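Local coordinates for mitochondrial antiviral signaling protein (MAVS) (PDB 4O9L) that relays antiviral innate immune signalling at mitochondria, assembling into prion-like filaments, probably by self-association of its caspase recruitment domain, at residues 20-25 with 60-65; 11-16 with 64-69; 31-36 with 80-85. The protein carries 1 engineered substitution. All blocks are in the same frame, centred on the assembly; numbering follows the deposited sequence.

Interaction 1: residues 20-25 with 60-65; sequences SNFSRI and ELFTSL
Part of the hydrophobic interior of the caspase recruitment domain, a helical bundle of the death fold, is formed where F62 reaches out from helix 39-66 to meet F22 and I25 in the loop between helices 6-17 and 27-30. All three side chains are buried, and the contact is made entirely of apolar atoms. I25 and F62 extend from opposite directions, and the methyl carbon CD1 of I25, carried there by an extended branch (chi2 176°), stops 3.9 Å from CZ at the far end of the F62 ring. The same CZ lies 4.2 Å from CB of F22, so a single ring carbon serves both loop residues, both approaching the F62 ring obliquely. With CG anti to the carbonyl carbon (chi1 -71°), the F62 ring points at the loop, and side chains from both segments span the 10.6 Å between the CA atoms of F22 and F62. A type I beta turn from F22 to I25, closed by the bond from I25 N to F22 O (3.2 Å), brings the two loop side chains to the same phenyl group. On the helix, E60 O accepts both S64 N and S64 OG, the hydroxyl at 2.9 Å; the two donors arrive from opposite faces of the carbonyl plane. Around this meeting point, I15 of helix 6-17 touches both phenylalanines, and L75 and L79 of helix 71-81 lie against F62 and I25 respectively. The turn is also tied by its backbone to helix 39-66, where N54 ND2 hydrogen-bonds I25 O.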
# COMPACT_ATOMS: atom_id res chain seq x y z
N SER A 20 6.99 4.70 9.43
CA SER A 20 8.41 4.88 9.12
C SER A 20 9.08 3.57 8.71
O SER A 20 10.08 3.58 7.99
CB SER A 20 9.16 5.56 10.27
OG SER A 20 9.38 4.66 11.33
N ASN A 21 8.50 2.45 9.13
CA ASN A 21 8.96 1.14 8.66
C ASN A 21 8.78 0.96 7.16
O ASN A 21 9.45 0.12 6.54
CB ASN A 21 8.20 0.01 9.38
CG ASN A 21 8.55 -0.09 10.85
OD1 ASN A 21 9.26 0.76 11.40
ND2 ASN A 21 8.05 -1.15 11.50
N PHE A 22 7.87 1.75 6.59
CA PHE A 22 7.46 1.58 5.19
C PHE A 22 8.06 2.65 4.28
O PHE A 22 7.75 2.72 3.09
CB PHE A 22 5.92 1.53 5.10
CG PHE A 22 5.33 0.30 5.74
CD1 PHE A 22 5.20 -0.88 5.02
CD2 PHE A 22 4.98 0.30 7.08
CE1 PHE A 22 4.70 -2.04 5.61
CE2 PHE A 22 4.47 -0.85 7.69
CZ PHE A 22 4.33 -2.02 6.95
N SER A 23 8.95 3.48 4.83
CA SER A 23 9.43 4.65 4.10
C SER A 23 10.31 4.35 2.88
O SER A 23 10.51 5.21 2.03
CB SER A 23 10.16 5.61 5.05
OG SER A 23 11.42 5.07 5.42
N ARG A 24 10.82 3.13 2.79
CA ARG A 24 11.69 2.78 1.68
C ARG A 24 10.95 2.19 0.47
O ARG A 24 11.58 1.82 -0.52
CB ARG A 24 12.84 1.87 2.13
CG ARG A 24 14.02 2.65 2.72
CD ARG A 24 14.95 1.76 3.55
NE ARG A 24 14.24 1.16 4.68
CZ ARG A 24 14.02 1.77 5.84
NH1 ARG A 24 13.36 1.15 6.81
NH2 ARG A 24 14.46 3.01 6.03
N ILE A 25 9.63 2.12 0.55
CA ILE A 25 8.83 1.84 -0.64
C ILE A 25 9.10 3.00 -1.59
O ILE A 25 9.15 4.16 -1.17
CB ILE A 25 7.33 1.78 -0.29
CG1 ILE A 25 7.05 0.61 0.65
CG2 ILE A 25 6.46 1.69 -1.56
CD1 ILE A 25 5.60 0.52 1.12
N GLU A 60 -0.83 9.01 0.75
CA GLU A 60 -2.00 8.99 -0.12
C GLU A 60 -2.22 7.60 -0.72
O GLU A 60 -3.35 7.15 -0.91
CB GLU A 60 -1.88 10.07 -1.19
CG GLU A 60 -3.02 10.10 -2.21
CD GLU A 60 -4.39 10.26 -1.59
OE1 GLU A 60 -4.50 10.84 -0.48
OE2 GLU A 60 -5.37 9.80 -2.22
N LEU A 61 -1.12 6.90 -0.99
CA LEU A 61 -1.20 5.55 -1.55
C LEU A 61 -1.95 4.59 -0.61
O LEU A 61 -2.81 3.82 -1.05
CB LEU A 61 0.21 5.01 -1.84
CG LEU A 61 0.27 3.56 -2.36
CD1 LEU A 61 -0.56 3.41 -3.63
CD2 LEU A 61 1.71 3.12 -2.61
N PHE A 62 -1.63 4.65 0.68
CA PHE A 62 -2.26 3.74 1.64
C PHE A 62 -3.75 4.02 1.80
O PHE A 62 -4.57 3.08 1.82
CB PHE A 62 -1.52 3.74 2.98
CG PHE A 62 -0.16 3.07 2.93
CD1 PHE A 62 -0.02 1.79 2.39
CD2 PHE A 62 0.97 3.72 3.40
CE1 PHE A 62 1.23 1.16 2.33
CE2 PHE A 62 2.23 3.10 3.35
CZ PHE A 62 2.36 1.82 2.81
N THR A 63 -4.13 5.29 1.88
CA THR A 63 -5.56 5.60 1.97
C THR A 63 -6.27 5.29 0.65
O THR A 63 -7.45 4.92 0.64
CB THR A 63 -5.84 7.05 2.49
OG1 THR A 63 -5.32 8.01 1.58
CG2 THR A 63 -5.18 7.26 3.83
N SER A 64 -5.55 5.40 -0.47
CA SER A 64 -6.12 5.00 -1.75
C SER A 64 -6.32 3.49 -1.82
O SER A 64 -7.34 3.01 -2.31
CB SER A 64 -5.24 5.47 -2.92
OG SER A 64 -5.27 6.88 -3.02
N LEU A 65 -5.33 2.74 -1.34
CA LEU A 65 -5.41 1.28 -1.34
C LEU A 65 -6.61 0.81 -0.51
O LEU A 65 -7.38 -0.05 -0.93
CB LEU A 65 -4.11 0.67 -0.79
CG LEU A 65 -2.91 0.62 -1.75
CD1 LEU A 65 -1.64 0.24 -0.99
CD2 LEU A 65 -3.16 -0.36 -2.89

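Interaction 2: residues 11-16 with 64-69; sequences TFQYIR and SLRRRN
The F12 ring carries the R66 side chain over one face and has NE2 of Q13 in its plane at the edge, while the R66 guanidinium rests one of its own faces on the ring. This is a stacked cation-pi contact joining helices 6-17 and 39-66 of the death-fold bundle, with the two planes 15° apart. The aliphatic part lies centrally: CD of R66 sits 3.7 Å from the centroid of the F12 ring, as a CH-pi contact. The charged end is displaced toward one side, with R66 CZ 3.9 Å from that centroid and NH2 of R66 only 3.2 Å from F12 CE2. The R66 chain, extended from CG to NE, crosses the phenyl side chain at about a right angle and keeps CD and the guanidinium over the same face. Q13, bent at chi2 (-53°), brings NE2 to 3.5 Å from R66 NH1, but both are donors and make no hydrogen bond. W71 and T63 also touch F12. R16 places its guanidinium near that of R66, and the water between them probably eases the like charges: it accepts from R16 NH2 at 2.9 Å and from R66 NH2 at 2.8 Å.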
# COMPACT_ATOMS: atom_id res chain seq x y z
N THR A 11 -4.77 -4.15 9.74
CA THR A 11 -3.59 -4.00 8.89
C THR A 11 -3.35 -2.52 8.55
O THR A 11 -2.23 -2.03 8.68
CB THR A 11 -3.71 -4.83 7.59
OG1 THR A 11 -3.95 -6.20 7.93
CG2 THR A 11 -2.41 -4.73 6.75
N PHE A 12 -4.41 -1.82 8.14
CA PHE A 12 -4.27 -0.40 7.84
C PHE A 12 -3.75 0.37 9.06
O PHE A 12 -2.88 1.24 8.94
CB PHE A 12 -5.59 0.20 7.35
CG PHE A 12 -5.48 1.66 6.99
CD1 PHE A 12 -5.00 2.04 5.75
CD2 PHE A 12 -5.84 2.64 7.91
CE1 PHE A 12 -4.88 3.39 5.42
CE2 PHE A 12 -5.72 3.99 7.59
CZ PHE A 12 -5.25 4.37 6.35
N GLN A 13 -4.28 0.04 10.24
CA GLN A 13 -3.87 0.74 11.45
C GLN A 13 -2.42 0.44 11.81
O GLN A 13 -1.70 1.31 12.31
CB GLN A 13 -4.81 0.40 12.61
CG GLN A 13 -6.27 0.84 12.39
CD GLN A 13 -6.41 2.32 12.04
OE1 GLN A 13 -5.69 3.17 12.57
NE2 GLN A 13 -7.35 2.63 11.14
N TYR A 14 -1.99 -0.78 11.54
CA TYR A 14 -0.60 -1.15 11.78
C TYR A 14 0.33 -0.32 10.89
O TYR A 14 1.32 0.23 11.38
CB TYR A 14 -0.39 -2.65 11.53
CG TYR A 14 1.06 -3.06 11.56
CD1 TYR A 14 1.73 -3.27 12.76
CD2 TYR A 14 1.77 -3.26 10.38
CE1 TYR A 14 3.08 -3.66 12.78
CE2 TYR A 14 3.11 -3.65 10.38
CZ TYR A 14 3.76 -3.84 11.58
OH TYR A 14 5.09 -4.23 11.58
N ILE A 15 0.02 -0.25 9.60
CA ILE A 15 0.84 0.50 8.65
C ILE A 15 0.92 1.97 9.10
O ILE A 15 2.00 2.55 9.14
CB ILE A 15 0.30 0.38 7.20
CG1 ILE A 15 0.45 -1.06 6.70
CG2 ILE A 15 1.04 1.32 6.26
CD1 ILE A 15 -0.31 -1.38 5.39
N ARG A 16 -0.23 2.53 9.48
CA ARG A 16 -0.32 3.88 10.04
C ARG A 16 0.61 4.09 11.23
O ARG A 16 1.41 5.04 11.25
CB ARG A 16 -1.76 4.15 10.51
CG ARG A 16 -2.63 4.91 9.52
CD ARG A 16 -2.75 6.39 9.91
NE ARG A 16 -3.51 6.58 11.15
CZ ARG A 16 -4.82 6.83 11.20
NH1 ARG A 16 -5.42 6.99 12.38
NH2 ARG A 16 -5.53 6.91 10.09
N SER A 64 -5.55 5.40 -0.47
CA SER A 64 -6.12 5.00 -1.75
C SER A 64 -6.32 3.49 -1.82
O SER A 64 -7.34 3.01 -2.31
CB SER A 64 -5.24 5.47 -2.92
OG SER A 64 -5.27 6.88 -3.02
N LEU A 65 -5.33 2.74 -1.34
CA LEU A 65 -5.41 1.28 -1.34
C LEU A 65 -6.61 0.81 -0.51
O LEU A 65 -7.38 -0.05 -0.93
CB LEU A 65 -4.11 0.67 -0.79
CG LEU A 65 -2.91 0.62 -1.75
CD1 LEU A 65 -1.64 0.24 -0.99
CD2 LEU A 65 -3.16 -0.36 -2.89
N ARG A 66 -6.79 1.45 0.64
CA ARG A 66 -7.81 1.06 1.61
C ARG A 66 -9.25 1.12 1.04
O ARG A 66 -10.14 0.40 1.51
CB ARG A 66 -7.67 1.96 2.85
CG ARG A 66 -8.63 1.65 3.98
CD ARG A 66 -8.65 2.77 4.99
NE ARG A 66 -9.10 2.28 6.29
CZ ARG A 66 -9.20 3.04 7.38
NH1 ARG A 66 -9.62 2.51 8.52
NH2 ARG A 66 -8.89 4.33 7.31
N ARG A 67 -9.46 1.94 0.02
CA ARG A 67 -10.76 2.04 -0.66
C ARG A 67 -11.01 0.89 -1.65
O ARG A 67 -12.11 0.76 -2.19
CB ARG A 67 -10.87 3.37 -1.42
CG ARG A 67 -10.92 4.62 -0.55
CD ARG A 67 -11.20 5.90 -1.38
NE ARG A 67 -9.96 6.60 -1.75
CZ ARG A 67 -9.34 7.47 -0.96
NH1 ARG A 67 -8.22 8.07 -1.37
NH2 ARG A 67 -9.86 7.76 0.23
N ARG A 68 -10.00 0.08 -1.92
CA ARG A 68 -10.13 -0.93 -2.98
C ARG A 68 -10.18 -2.37 -2.47
O ARG A 68 -9.56 -2.72 -1.46
CB ARG A 68 -8.98 -0.80 -4.00
CG ARG A 68 -8.90 0.57 -4.69
CD ARG A 68 -10.10 0.83 -5.60
NE ARG A 68 -10.01 2.13 -6.26
CZ ARG A 68 -10.87 3.13 -6.09
NH1 ARG A 68 -10.70 4.28 -6.73
NH2 ARG A 68 -11.91 2.98 -5.27
N ASN A 69 -10.93 -3.20 -3.19
CA ASN A 69 -11.00 -4.64 -2.92
C ASN A 69 -9.63 -5.31 -2.77
O ASN A 69 -8.75 -5.13 -3.63
CB ASN A 69 -11.77 -5.33 -4.06
CG ASN A 69 -11.60 -6.86 -4.04
OD1 ASN A 69 -10.63 -7.42 -4.58
ND2 ASN A 69 -12.57 -7.54 -3.43
O HOH W 1 -8.19 6.05 9.40

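Interaction 3: residues 31-36 with 80-85; sequences LPYLSC and RACELS
Y33 lays one face of its ring over the methyl group of A81, which sits toward the rim on the CD1 side. CG of Y33 stands anti to the carbonyl carbon (chi1 -68°), which turns the ring toward helix 71-81. The A81 CB atom is 3.8 Å from the centroid of the Y33 ring and 18° from the ring normal, a CH-pi contact, with Y33 CD1 the nearest ring atom at 3.6 Å. On the same side of the ring plane, but out beyond the CD2/CE2 rim, SG of C82 comes within 3.5 Å of Y33 CD2 and lies 4.5 Å from the ring centroid, 55° from the normal, so this sulfur-aromatic contact is oblique. Within the death-fold bundle this contact joins the loop between helices 27-30 and 39-66 to the C-terminal end of helix 71-81. That helix is closed by a Schellman motif, in which E83, with positive phi, is the C-prime residue: E83 N bonds to R80 O at 3.3 Å and L84 N pairs with L79 O. C82 is the first residue to leave helical geometry, so the two partners of Y33 lie on either side of the helix end. Y33 itself ends a short 3-10 segment, and L34 follows at the centre of an inverse gamma turn. The Y33 side chain also touches A78, while C82 packs on I30 of helix 27-30.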
# COMPACT_ATOMS: atom_id res chain seq x y z
N LEU A 31 3.58 1.05 -7.79
CA LEU A 31 2.27 1.29 -8.40
C LEU A 31 1.79 0.25 -9.44
O LEU A 31 0.66 -0.25 -9.33
CB LEU A 31 2.17 2.71 -9.00
CG LEU A 31 1.99 3.89 -8.05
CD1 LEU A 31 2.00 5.21 -8.83
CD2 LEU A 31 0.68 3.77 -7.27
N PRO A 32 2.62 -0.09 -10.45
CA PRO A 32 2.11 -1.00 -11.48
C PRO A 32 1.83 -2.41 -10.95
O PRO A 32 1.12 -3.17 -11.63
CB PRO A 32 3.26 -1.06 -12.51
CG PRO A 32 4.16 0.09 -12.18
CD PRO A 32 4.03 0.29 -10.71
N TYR A 33 2.37 -2.76 -9.79
CA TYR A 33 2.15 -4.09 -9.23
C TYR A 33 0.85 -4.21 -8.44
O TYR A 33 0.36 -5.32 -8.20
CB TYR A 33 3.33 -4.52 -8.35
CG TYR A 33 4.60 -4.76 -9.11
CD1 TYR A 33 4.77 -5.91 -9.87
CD2 TYR A 33 5.64 -3.83 -9.08
CE1 TYR A 33 5.95 -6.14 -10.58
CE2 TYR A 33 6.82 -4.05 -9.78
CZ TYR A 33 6.96 -5.20 -10.53
OH TYR A 33 8.13 -5.43 -11.22
N LEU A 34 0.29 -3.07 -8.02
CA LEU A 34 -0.90 -3.05 -7.18
C LEU A 34 -2.14 -3.21 -8.04
O LEU A 34 -2.78 -2.22 -8.41
CB LEU A 34 -0.95 -1.75 -6.37
CG LEU A 34 0.21 -1.59 -5.38
CD1 LEU A 34 0.38 -0.14 -4.93
CD2 LEU A 34 0.01 -2.48 -4.15
N SER A 35 -2.49 -4.45 -8.37
CA SER A 35 -3.57 -4.75 -9.31
C SER A 35 -4.95 -4.32 -8.81
O SER A 35 -5.92 -4.34 -9.57
CB SER A 35 -3.56 -6.25 -9.67
OG SER A 35 -3.77 -7.07 -8.53
N CYS A 36 -5.05 -3.94 -7.53
CA CYS A 36 -6.33 -3.52 -6.98
C CYS A 36 -6.64 -2.08 -7.32
O CYS A 36 -7.78 -1.66 -7.22
CB CYS A 36 -6.38 -3.71 -5.46
SG CYS A 36 -5.23 -2.67 -4.54
N ARG A 80 6.70 -7.88 -2.30
CA ARG A 80 7.61 -8.95 -2.73
C ARG A 80 8.20 -8.64 -4.10
O ARG A 80 9.40 -8.83 -4.34
CB ARG A 80 6.87 -10.29 -2.77
CG ARG A 80 6.50 -10.82 -1.39
CD ARG A 80 5.53 -11.97 -1.48
NE ARG A 80 5.17 -12.49 -0.16
CZ ARG A 80 4.07 -13.21 0.07
NH1 ARG A 80 3.22 -13.47 -0.91
NH2 ARG A 80 3.82 -13.65 1.29
N ALA A 81 7.36 -8.16 -5.01
CA ALA A 81 7.81 -7.88 -6.37
C ALA A 81 8.80 -6.70 -6.45
O ALA A 81 9.52 -6.54 -7.43
CB ALA A 81 6.62 -7.64 -7.28
N CYS A 82 8.82 -5.88 -5.40
CA CYS A 82 9.68 -4.70 -5.36
C CYS A 82 10.79 -4.84 -4.32
O CYS A 82 11.25 -3.83 -3.79
CB CYS A 82 8.86 -3.44 -5.03
SG CYS A 82 7.71 -2.96 -6.34
N GLU A 83 11.19 -6.08 -4.03
CA GLU A 83 12.36 -6.35 -3.17
C GLU A 83 12.18 -5.82 -1.75
O GLU A 83 13.10 -5.25 -1.16
CB GLU A 83 13.62 -5.76 -3.80
CG GLU A 83 13.91 -6.32 -5.17
CD GLU A 83 15.19 -5.82 -5.79
OE1 GLU A 83 16.24 -6.50 -5.65
OE2 GLU A 83 15.15 -4.75 -6.43
N LEU A 84 10.97 -6.00 -1.23
CA LEU A 84 10.63 -5.60 0.13
C LEU A 84 9.84 -6.73 0.81
O LEU A 84 8.81 -6.50 1.45
CB LEU A 84 9.84 -4.28 0.12
CG LEU A 84 10.66 -3.02 -0.25
CD1 LEU A 84 9.76 -1.83 -0.55
CD2 LEU A 84 11.68 -2.65 0.84
N SER A 85 10.35 -7.95 0.66
CA SER A 85 9.65 -9.14 1.14
C SER A 85 9.49 -9.17 2.66
O SER A 85 8.57 -9.79 3.17
CB SER A 85 10.33 -10.43 0.67
OG SER A 85 10.16 -10.62 -0.73

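Overall arrangement
From the N terminus, helix 6-17 supplies the first half of interaction 2, the following loop that of interaction 1, and the loop before helix 39-66 that of interaction 3. Interactions 1 and 2 close their loops on the same end of helix 39-66, sharing S64 and L65, and they pack directly against each other. Interaction 3 starts inside both loops, at 31-36, and ends beyond them, at 80-85, and therefore crosses both; its centre lies about 15 Å from that of interaction 2, on the opposite side of the chain's centre. L65 meets C36 and I25 meets L84 between the contacts. Together the three join helices 6-17, 39-66 and 71-81 with the two early loops.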